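Local coordinates for ABC transporter, substrate-binding protein (PDB 4EDP), which probably captures a solute outside the membrane and delivers it to an ABC transporter for uptake, as bacterial extracellular solute-binding proteins do, at residues A[156-159]-A[160-163]; A[206-209]-A[210-213]; A[224-228]-A[229-233]. All coordinates share one frame; numbering follows the deposited sequence.

Overall arrangement
All three contacts are local turns on the same side of the chain's centre, each made by consecutive residues, so they follow in series and neither nest nor cross. Contact 1 forms a 3-10 turn in the loop from strand 135-145 to strand 168-171. Contact 2 ends helix 199-208 and leads into strand 212-216, which pairs with 168-171; its centre is about 10 Å from that of contact 1, and Asn211 ND2 bonds to the carbonyls of Leu159 and Lys161. Contact 3 ends helix 219-227 ahead of strand 233-237, on the other side of 168-171. Its Met225, Glu230 and Ile231 pack against Val213, joining it to contact 2.

Contact 1: residues A[156-159]-A[160-163]; sequences WEDL and WKPE
Trp160 and Lys161 turn back onto residues 156-159 through two backbone hydrogen bonds of i to i+3 spacing. Trp160 N donates to Glu157 O at 3.1 Å with an N-H...O angle of 159°, and Lys161 N donates to Asp158 O, also at 3.1 Å. With the preceding bond from Leu159 N to Trp156 O, they make three successive steps of one tight turn.

The Trp160 indole is the main side-chain element. CG lies anti to the carbonyl carbon (chi1 -81°), which carries the six-membered ring back along the turn: Trp156 O meets the ring edge in plane, 3.4 Å from Trp160 CZ3, and Glu157 O also lies near the edge. Leu159 CB comes obliquely to Trp160 CE3 at 4.0 Å. At the far end of the indole, NE1 bonds to Glu204 O, and Lys188 makes a cation-pi contact with the ring.

Asp158 and Lys161 run alongside each other and point the same way. Their contact is through carbon, Asp158 CB to Lys161 CD at 3.9 Å; Asp158 OD1 and Lys161 NZ stay 5.0 Å apart, so the charges do not pair directly. The lysine, bent at chi3 (58°), sends NZ to Glu152 O, whereas Asp158 OD2 accepts from Asn154 N and Ser155 N just ahead of the turn. Trp156 and Leu159 pack instead on strands 135-145 and 233-237. Such i to i+3 bonding is the signature of a 3-10 helix, placed here in the connection between two strands of the mixed sheet.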
loop_
_atom_site.group_PDB
_atom_site.type_symbol
_atom_site.label_atom_id
_atom_site.label_comp_id
_atom_site.label_asym_id
_atom_site.label_seq_id
_atom_site.Cartn_x
_atom_site.Cartn_y
_atom_site.Cartn_z
ATOM N N TRP A 156 11.451 -14.877 -4.402
ATOM C CA TRP A 156 11.891 -13.583 -4.894
ATOM C C TRP A 156 13.277 -13.707 -5.541
ATOM O O TRP A 156 13.557 -13.072 -6.565
ATOM C CB TRP A 156 11.995 -12.556 -3.759
ATOM C CG TRP A 156 10.691 -12.150 -3.116
ATOM C CD1 TRP A 156 10.329 -12.339 -1.799
ATOM C CD2 TRP A 156 9.582 -11.481 -3.733
ATOM N NE1 TRP A 156 9.075 -11.838 -1.576
ATOM C CE2 TRP A 156 8.595 -11.300 -2.738
ATOM C CE3 TRP A 156 9.318 -11.023 -5.030
ATOM C CZ2 TRP A 156 7.371 -10.706 -3.007
ATOM C CZ3 TRP A 156 8.106 -10.431 -5.285
ATOM C CH2 TRP A 156 7.146 -10.280 -4.295
ATOM N N GLU A 157 14.133 -14.530 -4.937
ATOM C CA GLU A 157 15.492 -14.710 -5.433
ATOM C C GLU A 157 15.553 -15.285 -6.853
ATOM O O GLU A 157 16.526 -15.043 -7.569
ATOM C CB GLU A 157 16.319 -15.558 -4.471
ATOM C CG GLU A 157 16.525 -14.897 -3.082
ATOM C CD GLU A 157 15.347 -14.959 -2.102
ATOM O OE1 GLU A 157 14.290 -15.602 -2.373
ATOM O OE2 GLU A 157 15.523 -14.371 -0.994
ATOM N N ASP A 158 14.524 -16.037 -7.241
ATOM C CA ASP A 158 14.448 -16.617 -8.591
ATOM C C ASP A 158 14.399 -15.536 -9.681
ATOM O O ASP A 158 14.701 -15.818 -10.842
ATOM C CB ASP A 158 13.253 -17.580 -8.754
ATOM C CG ASP A 158 13.431 -18.902 -8.031
ATOM O OD1 ASP A 158 14.580 -19.331 -7.755
ATOM O OD2 ASP A 158 12.393 -19.543 -7.776
ATOM N N LEU A 159 14.031 -14.304 -9.327
ATOM C CA LEU A 159 13.996 -13.212 -10.316
ATOM C C LEU A 159 15.395 -12.909 -10.877
ATOM O O LEU A 159 15.519 -12.329 -11.949
ATOM C CB LEU A 159 13.392 -11.939 -9.697
ATOM C CG LEU A 159 11.897 -12.030 -9.332
ATOM C CD1 LEU A 159 11.475 -10.782 -8.534
ATOM C CD2 LEU A 159 11.018 -12.217 -10.573
ATOM N N TRP A 160 16.432 -13.317 -10.148
ATOM C CA TRP A 160 17.828 -13.144 -10.565
ATOM C C TRP A 160 18.364 -14.226 -11.498
ATOM O O TRP A 160 19.491 -14.116 -11.977
ATOM C CB TRP A 160 18.748 -13.058 -9.341
ATOM C CG TRP A 160 18.823 -11.706 -8.671
ATOM C CD1 TRP A 160 19.852 -10.824 -8.773
ATOM C CD2 TRP A 160 17.846 -11.080 -7.813
ATOM N NE1 TRP A 160 19.583 -9.688 -8.056
ATOM C CE2 TRP A 160 18.361 -9.815 -7.455
ATOM C CE3 TRP A 160 16.596 -11.454 -7.323
ATOM C CZ2 TRP A 160 17.675 -8.933 -6.635
ATOM C CZ3 TRP A 160 15.917 -10.580 -6.501
ATOM C CH2 TRP A 160 16.454 -9.333 -6.165
ATOM N N LYS A 161 17.579 -15.258 -11.777
ATOM C CA LYS A 161 18.019 -16.353 -12.656
ATOM C C LYS A 161 18.445 -15.864 -14.029
ATOM O O LYS A 161 17.774 -15.030 -14.634
ATOM C CB LYS A 161 16.919 -17.399 -12.823
ATOM C CG LYS A 161 16.755 -18.271 -11.587
ATOM C CD LYS A 161 15.485 -19.093 -11.581
ATOM C CE LYS A 161 15.347 -20.012 -12.746
ATOM N NZ LYS A 161 14.260 -21.005 -12.420
ATOM N N PRO A 162 19.553 -16.400 -14.526
ATOM C CA PRO A 162 20.088 -16.006 -15.833
ATOM C C PRO A 162 19.122 -16.302 -16.970
ATOM O O PRO A 162 19.195 -15.663 -18.019
ATOM C CB PRO A 162 21.368 -16.815 -15.950
ATOM C CG PRO A 162 21.222 -17.931 -14.986
ATOM C CD PRO A 162 20.393 -17.415 -13.870
ATOM N N GLU A 163 18.213 -17.259 -16.778
ATOM C CA GLU A 163 17.242 -17.531 -17.833
ATOM C C GLU A 163 16.264 -16.373 -18.048
ATOM O O GLU A 163 15.563 -16.324 -19.087
ATOM C CB GLU A 163 16.427 -18.796 -17.542
ATOM C CG GLU A 163 17.183 -20.089 -17.576
ATOM C CD GLU A 163 18.015 -20.408 -16.332
ATOM O OE1 GLU A 163 18.016 -19.658 -15.315
ATOM O OE2 GLU A 163 18.678 -21.473 -16.392
#

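Contact 2: residues A[206-209]-A[210-213]; sequences EALK and PNVV
Leu208 and Lys209 offer their carbonyls to the chain just beyond Pro210: Asn211 N bonds to Leu208 O at 2.9 Å with an N-H...O angle of 151°, and Val212 N bonds to Lys209 O at 3.2 Å, both i to i+3.

Pro210 has no N-H to give, so its nitrogen, 3.1 Å from Leu208 O, makes no bond there. Its ring sits tightly against the residue before it, with Lys209 CB only 3.4 Å from Pro210 CD. The other end of Lys209, bent at chi3 and chi4, reaches Ile349 O of helix 332-350.

The apolar contact is between Leu208 and Val212, whose side chains cross at about a right angle. Leu208 CG is anti to the backbone N (chi1 -175°), which swings the branch forward along the chain to meet Val212 CG2 at 3.9 Å. Val212 CG2 also lies 3.6 Å from Leu208 O. Both residues rest on Ile168 of strand 168-171. Asn211 packs its CB over Leu208 O at 3.5 Å, while its amide ND2 bonds to two acceptors, the carbonyls of Leu159 and Lys161.

Hydrogen bonds of Asn211 and Val213 with Ile168 then bring the chain into the parallel pairing of 212-216 with 168-171. This tight, proline-containing turn is the helix-to-strand step of an alpha/beta fold.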
loop_
_atom_site.group_PDB
_atom_site.type_symbol
_atom_site.label_atom_id
_atom_site.label_comp_id
_atom_site.label_asym_id
_atom_site.label_seq_id
_atom_site.Cartn_x
_atom_site.Cartn_y
_atom_site.Cartn_z
ATOM N N GLU A 206 21.935 -4.058 -8.851
ATOM C CA GLU A 206 22.839 -3.974 -10.007
ATOM C C GLU A 206 22.898 -5.333 -10.690
ATOM O O GLU A 206 22.880 -5.431 -11.935
ATOM C CB GLU A 206 24.289 -3.600 -9.613
ATOM C CG GLU A 206 24.477 -2.251 -9.068
ATOM C CD GLU A 206 25.951 -1.931 -8.790
ATOM O OE1 GLU A 206 26.801 -2.854 -8.773
ATOM O OE2 GLU A 206 26.251 -0.741 -8.595
ATOM N N ALA A 207 22.993 -6.386 -9.876
ATOM C CA ALA A 207 23.080 -7.741 -10.395
ATOM C C ALA A 207 21.809 -8.171 -11.127
ATOM O O ALA A 207 21.855 -9.051 -11.985
ATOM C CB ALA A 207 23.416 -8.735 -9.282
ATOM N N LEU A 208 20.677 -7.562 -10.796
ATOM C CA LEU A 208 19.410 -7.924 -11.444
ATOM C C LEU A 208 19.224 -7.252 -12.815
ATOM O O LEU A 208 18.379 -7.679 -13.612
ATOM C CB LEU A 208 18.258 -7.493 -10.538
ATOM C CG LEU A 208 16.838 -7.864 -10.921
ATOM C CD1 LEU A 208 16.685 -9.407 -10.944
ATOM C CD2 LEU A 208 15.865 -7.235 -9.919
ATOM N N LYS A 209 20.019 -6.220 -13.082
ATOM C CA LYS A 209 19.899 -5.423 -14.317
ATOM C C LYS A 209 19.713 -6.175 -15.627
ATOM O O LYS A 209 18.890 -5.765 -16.428
ATOM C CB LYS A 209 21.046 -4.435 -14.483
ATOM C CG LYS A 209 21.112 -3.301 -13.455
ATOM C CD LYS A 209 22.402 -2.468 -13.612
ATOM C CE LYS A 209 22.527 -1.795 -14.980
ATOM N NZ LYS A 209 21.402 -0.844 -15.280
ATOM N N PRO A 210 20.493 -7.239 -15.882
ATOM C CA PRO A 210 20.292 -7.936 -17.160
ATOM C C PRO A 210 18.906 -8.499 -17.401
ATOM O O PRO A 210 18.519 -8.701 -18.565
ATOM C CB PRO A 210 21.314 -9.075 -17.114
ATOM C CG PRO A 210 22.370 -8.591 -16.201
ATOM C CD PRO A 210 21.651 -7.763 -15.148
ATOM N N ASN A 211 18.153 -8.757 -16.328
ATOM C CA ASN A 211 16.814 -9.312 -16.465
ATOM C C ASN A 211 15.689 -8.268 -16.564
ATOM O O ASN A 211 14.556 -8.596 -16.957
ATOM C CB ASN A 211 16.542 -10.202 -15.248
ATOM C CG ASN A 211 17.446 -11.407 -15.201
ATOM O OD1 ASN A 211 18.247 -11.638 -16.120
ATOM N ND2 ASN A 211 17.315 -12.212 -14.133
ATOM N N VAL A 212 15.979 -7.031 -16.190
ATOM C CA VAL A 212 14.965 -5.977 -16.165
ATOM C C VAL A 212 14.751 -5.278 -17.509
ATOM O O VAL A 212 15.635 -4.630 -18.040
ATOM C CB VAL A 212 15.302 -4.925 -15.101
ATOM C CG1 VAL A 212 14.215 -3.851 -15.070
ATOM C CG2 VAL A 212 15.427 -5.588 -13.752
ATOM N N VAL A 213 13.561 -5.445 -18.057
ATOM C CA VAL A 213 13.164 -4.823 -19.316
ATOM C C VAL A 213 12.850 -3.374 -19.034
ATOM O O VAL A 213 13.240 -2.471 -19.792
ATOM C CB VAL A 213 11.931 -5.523 -19.883
ATOM C CG1 VAL A 213 11.358 -4.746 -21.057
ATOM C CG2 VAL A 213 12.301 -6.930 -20.270
#

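Contact 3: residues A[224-228]-A[229-233]; sequences NMFSN and GEIVA
Glu230 N donates to Met225 O at 2.8 Å, and Gly229 N donates to Phe226 O at 3.1 Å. These bonds close helix 219-227 with a Schellman motif: the i+5 bond spans the i+3 bond, and Gly229, donor of the inner bond, takes a positive phi of 74°, the first residue after the helix to leave its backbone conformation.

A weaker polar link lies on the outer side of the turn. Asn228 and Glu230 run side by side, their amide and carboxylate planes nearly coplanar, and Asn228 ND2 makes a straight but weak hydrogen bond to Glu230 OE2 at 3.4 Å. The remaining carboxylate oxygen, OE1, lies by the Met225 methyl, and the side chains of Met225 and Glu230 cross at about a right angle.

Inward, the packing centres on Ile231. Its CG1 occupies the position between the backbone N and the carbonyl carbon (chi1 59°), a torsion that turns the CG1-CD1 branch onto Met225 CB and the Phe226 ring; Ile231 CD1 comes within 3.6 Å of Phe226 CE2. The CG2 branch of Ile231 meets Met225 CE at 3.8 Å, where the bend at chi3 of the methionine brings its methyl round; Val213 of strand 212-216 packs against both residues. The side chains of Phe226 and Ile231 cross at about a right angle, and Val232 O approaches the ring edge near its plane, 3.6 Å from Phe226 CE1. Phe226 touches Ile244 of helix 238-247 as well as Ile231, while the chain runs on into strand 233-237. Over the ring face, Ile231 CG1 makes a CH-pi contact, 3.9 Å from the Phe226 centroid and only 4° off the ring normal.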
loop_
_atom_site.group_PDB
_atom_site.type_symbol
_atom_site.label_atom_id
_atom_site.label_comp_id
_atom_site.label_asym_id
_atom_site.label_seq_id
_atom_site.Cartn_x
_atom_site.Cartn_y
_atom_site.Cartn_z
ATOM N N ASN A 224 -0.184 -4.735 -21.242
ATOM C CA ASN A 224 0.305 -4.722 -22.620
ATOM C C ASN A 224 1.651 -5.430 -22.787
ATOM O O ASN A 224 1.880 -6.099 -23.795
ATOM C CB ASN A 224 0.416 -3.285 -23.130
ATOM C CG ASN A 224 -0.934 -2.638 -23.343
ATOM O OD1 ASN A 224 -1.954 -3.320 -23.431
ATOM N ND2 ASN A 224 -0.945 -1.317 -23.456
ATOM N N MET A 225 2.534 -5.294 -21.804
ATOM C CA MET A 225 3.856 -5.940 -21.884
ATOM C C MET A 225 3.695 -7.451 -21.857
ATOM O O MET A 225 4.403 -8.160 -22.559
ATOM C CB MET A 225 4.787 -5.453 -20.762
ATOM C CG MET A 225 5.027 -3.943 -20.793
ATOM S SD MET A 225 6.073 -3.376 -19.436
ATOM C CE MET A 225 7.596 -4.063 -20.000
ATOM N N PHE A 226 2.774 -7.955 -21.029
ATOM C CA PHE A 226 2.509 -9.386 -20.994
ATOM C C PHE A 226 1.800 -9.834 -22.267
ATOM O O PHE A 226 2.110 -10.899 -22.814
ATOM C CB PHE A 226 1.643 -9.768 -19.790
ATOM C CG PHE A 226 2.417 -10.017 -18.543
ATOM C CD1 PHE A 226 3.050 -11.237 -18.358
ATOM C CD2 PHE A 226 2.490 -9.062 -17.543
ATOM C CE1 PHE A 226 3.745 -11.499 -17.196
ATOM C CE2 PHE A 226 3.184 -9.318 -16.378
ATOM C CZ PHE A 226 3.825 -10.530 -16.209
ATOM N N SER A 227 0.839 -9.036 -22.733
ATOM C CA SER A 227 0.099 -9.379 -23.954
ATOM C C SER A 227 1.012 -9.437 -25.173
ATOM O O SER A 227 0.810 -10.264 -26.058
ATOM C CB SER A 227 -1.047 -8.396 -24.200
ATOM O OG SER A 227 -2.030 -8.514 -23.188
ATOM N N ASN A 228 2.005 -8.553 -25.229
ATOM C CA ASN A 228 2.955 -8.542 -26.343
ATOM C C ASN A 228 4.136 -9.497 -26.162
ATOM O O ASN A 228 4.990 -9.593 -27.037
ATOM C CB ASN A 228 3.509 -7.132 -26.565
ATOM C CG ASN A 228 2.435 -6.131 -26.948
ATOM O OD1 ASN A 228 1.370 -6.499 -27.456
ATOM N ND2 ASN A 228 2.715 -4.851 -26.714
ATOM N N GLY A 229 4.202 -10.187 -25.034
ATOM C CA GLY A 229 5.296 -11.122 -24.782
ATOM C C GLY A 229 6.623 -10.448 -24.463
ATOM O O GLY A 229 7.669 -11.081 -24.563
ATOM N N GLU A 230 6.584 -9.176 -24.066
ATOM C CA GLU A 230 7.801 -8.430 -23.726
ATOM C C GLU A 230 8.415 -8.866 -22.399
ATOM O O GLU A 230 9.601 -8.623 -22.159
ATOM C CB GLU A 230 7.517 -6.937 -23.607
ATOM C CG GLU A 230 7.003 -6.260 -24.857
ATOM C CD GLU A 230 6.728 -4.783 -24.610
ATOM O OE1 GLU A 230 7.526 -4.129 -23.893
ATOM O OE2 GLU A 230 5.717 -4.275 -25.136
ATOM N N ILE A 231 7.583 -9.412 -21.516
ATOM C CA ILE A 231 8.019 -9.911 -20.220
ATOM C C ILE A 231 7.303 -11.221 -19.930
ATOM O O ILE A 231 6.221 -11.492 -20.462
ATOM C CB ILE A 231 7.771 -8.901 -19.051
ATOM C CG1 ILE A 231 6.279 -8.552 -18.931
ATOM C CG2 ILE A 231 8.606 -7.623 -19.228
ATOM C CD1 ILE A 231 5.926 -7.560 -17.805
ATOM N N VAL A 232 7.949 -12.024 -19.096
ATOM C CA VAL A 232 7.459 -13.307 -18.599
ATOM C C VAL A 232 7.058 -13.169 -17.131
ATOM O O VAL A 232 6.260 -13.955 -16.620
ATOM C CB VAL A 232 8.581 -14.363 -18.673
ATOM C CG1 VAL A 232 8.295 -15.547 -17.786
ATOM C CG2 VAL A 232 8.803 -14.782 -20.135
ATOM N N ALA A 233 7.643 -12.188 -16.438
ATOM C CA ALA A 233 7.356 -11.977 -15.011
ATOM C C ALA A 233 7.412 -10.523 -14.583
ATOM O O ALA A 233 8.143 -9.717 -15.164
ATOM C CB ALA A 233 8.349 -12.781 -14.140
#